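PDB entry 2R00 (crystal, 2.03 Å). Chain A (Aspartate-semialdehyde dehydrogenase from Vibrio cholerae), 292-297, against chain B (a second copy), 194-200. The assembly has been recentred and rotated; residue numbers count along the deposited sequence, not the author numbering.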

# COMPACT_ATOMS: atom_id res chain seq x y z
N VAL A 292 -6.58 -4.28 16.95
CA VAL A 292 -6.13 -3.46 15.84
C VAL A 292 -4.59 -3.39 15.93
O VAL A 292 -4.04 -2.80 16.87
CB VAL A 292 -6.82 -2.07 15.88
CG1 VAL A 292 -6.22 -1.11 14.87
CG2 VAL A 292 -8.32 -2.23 15.65
N LEU A 293 -3.93 -4.04 14.98
CA LEU A 293 -2.47 -4.16 14.96
C LEU A 293 -1.88 -2.99 14.17
O LEU A 293 -2.18 -2.82 12.99
CB LEU A 293 -2.07 -5.48 14.30
CG LEU A 293 -2.12 -6.86 15.00
CD1 LEU A 293 -2.83 -6.88 16.36
CD2 LEU A 293 -2.70 -7.90 14.05
N VAL A 294 -1.07 -2.16 14.84
CA VAL A 294 -0.52 -0.93 14.24
C VAL A 294 1.01 -0.97 14.21
O VAL A 294 1.64 -1.45 15.15
CB VAL A 294 -1.05 0.34 14.96
CG1 VAL A 294 -0.43 1.61 14.38
CG2 VAL A 294 -2.60 0.43 14.88
N GLY A 295 1.60 -0.50 13.10
CA GLY A 295 3.06 -0.43 12.96
C GLY A 295 3.51 0.59 11.92
O GLY A 295 2.67 1.29 11.33
N ARG A 296 4.82 0.66 11.69
CA ARG A 296 5.44 1.58 10.73
C ARG A 296 4.94 3.02 10.95
O ARG A 296 4.65 3.74 9.99
CB ARG A 296 5.22 1.09 9.26
CG ARG A 296 6.08 1.78 8.18
CD ARG A 296 6.32 0.88 6.92
NE ARG A 296 5.18 -0.00 6.66
CZ ARG A 296 5.25 -1.22 6.14
NH1 ARG A 296 6.40 -1.78 5.80
NH2 ARG A 296 4.13 -1.89 5.97
N VAL A 297 4.86 3.42 12.22
CA VAL A 297 4.40 4.77 12.61
C VAL A 297 5.50 5.83 12.49
O VAL A 297 6.53 5.75 13.17
CB VAL A 297 3.80 4.78 14.04
CG1 VAL A 297 3.28 6.18 14.42
CG2 VAL A 297 2.68 3.72 14.19
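Chain B, residues 194-200: AFNCIPQ

Residues 194-200 of chain B lie against strand 292-297 of chain A in two copies of aspartate-semialdehyde dehydrogenase; the two stretches bury 333 Å² against each other, both sides summed. Chain B opens with a 3-10 segment, Ala B194 to Cys B197, held by Cys B197 N to Ala B194 O at 3.0 Å and Ile B198 N to Phe B195 O at 3.2 Å. Past Cys B197 it unwinds into loop (phi/psi -88/107 at Ile B198, -86/60 at Pro B199), where Gln B200 N makes a weak bond to Ile B198 O at 3.0 Å. The chain A strand is extended from Val A292 to Gly A295, but Arg A296 takes positive phi (51/43). The closest CA pairs are Gly A295 CA to Ile B198 CA at 5.2 Å and Arg A296 CA to Pro B199 CA at 6.5 Å, so the numbering rises together on both chains at this point. No hydrogen bond joins the stretches directly, and the loop does not extend the strand as a sheet partner. Apolar contact begins at Leu A293, whose CA-to-CB bond points toward chain B and whose CD2 meets Phe B195 CD1 at 4.1 Å, oblique to the ring. Phe B195 itself leaves its backbone sideways (chi1 t), but the end of its side chain comes nearer. Ile B198, m at both chi1 and chi2, also starts sideways and then brings CD1 onto the strand backbone, 3.8 Å from Leu A293 O, 3.9 Å from Val A294 C and 3.6 Å from Gly A295 N. The CA-to-CB bond of Val A294 points away, leaving its backbone to make the contact. Gly A295 allows the close approach: an ideal CB here would point toward chain B and fall 2.7 Å from Ile B198 CG2, a clash. The CA-to-CB bond of Arg A296 points toward chain B, and this residue has the largest covered area in the two stretches, 76 Å². Pro B199 lies over one face of its guanidinium, with CG 3.5 Å from Arg A296 NH1, so the ring packs against the flat group. Arg A296 NH2 comes within 2.4 Å of Cys B197 O, unusually short, yet the angle is too poor for a hydrogen bond. Water 1 accepts from Arg A296 NH1 at 3.1 Å and donates to Asn B196 O at 2.7 Å, thereby tying the guanidinium to the 3-10 backbone although the Asn B196 CA-to-CB bond points away.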

# COMPACT_ATOMS: atom_id res chain seq x y z
N ALA B 194 -1.01 -10.78 5.57
CA ALA B 194 -1.22 -9.37 5.88
C ALA B 194 -0.43 -8.89 7.10
O ALA B 194 -0.04 -7.72 7.18
CB ALA B 194 -2.71 -9.08 6.08
N PHE B 195 -0.18 -9.81 8.04
CA PHE B 195 0.53 -9.48 9.29
C PHE B 195 1.96 -9.00 9.02
O PHE B 195 2.55 -8.26 9.82
CB PHE B 195 0.52 -10.68 10.24
CG PHE B 195 1.17 -10.41 11.58
CD1 PHE B 195 0.69 -9.41 12.42
CD2 PHE B 195 2.27 -11.18 12.00
CE1 PHE B 195 1.31 -9.16 13.66
CE2 PHE B 195 2.88 -10.94 13.24
CZ PHE B 195 2.39 -9.94 14.07
N ASN B 196 2.50 -9.42 7.88
CA ASN B 196 3.85 -9.02 7.47
C ASN B 196 3.95 -7.57 6.97
O ASN B 196 5.05 -7.07 6.76
CB ASN B 196 4.45 -10.03 6.48
CG ASN B 196 4.86 -11.34 7.15
OD1 ASN B 196 5.32 -11.35 8.30
ND2 ASN B 196 4.70 -12.45 6.43
N CYS B 197 2.80 -6.91 6.79
CA CYS B 197 2.75 -5.47 6.50
C CYS B 197 3.12 -4.65 7.74
O CYS B 197 3.31 -3.43 7.65
CB CYS B 197 1.37 -5.04 5.98
SG CYS B 197 0.84 -5.94 4.51
N ILE B 198 3.15 -5.30 8.91
CA ILE B 198 3.77 -4.75 10.11
C ILE B 198 5.26 -5.16 10.08
O ILE B 198 5.58 -6.34 10.26
CB ILE B 198 3.06 -5.23 11.43
CG1 ILE B 198 1.53 -5.02 11.35
CG2 ILE B 198 3.62 -4.50 12.64
CD1 ILE B 198 1.11 -3.56 11.25
N PRO B 199 6.16 -4.19 9.80
CA PRO B 199 7.55 -4.46 9.43
C PRO B 199 8.50 -4.64 10.60
O PRO B 199 9.48 -3.90 10.72
CB PRO B 199 7.93 -3.21 8.62
CG PRO B 199 7.11 -2.12 9.22
CD PRO B 199 5.87 -2.74 9.81
N GLN B 200 8.22 -5.63 11.44
CA GLN B 200 8.93 -5.84 12.71
C GLN B 200 10.45 -6.03 12.60
O GLN B 200 11.17 -5.75 13.56
CB GLN B 200 8.35 -7.04 13.47
CG GLN B 200 6.90 -6.91 13.92
CD GLN B 200 6.50 -8.01 14.88
OE1 GLN B 200 6.95 -8.05 16.02
NE2 GLN B 200 5.65 -8.93 14.41
O HOH W 1 5.84 -4.81 5.53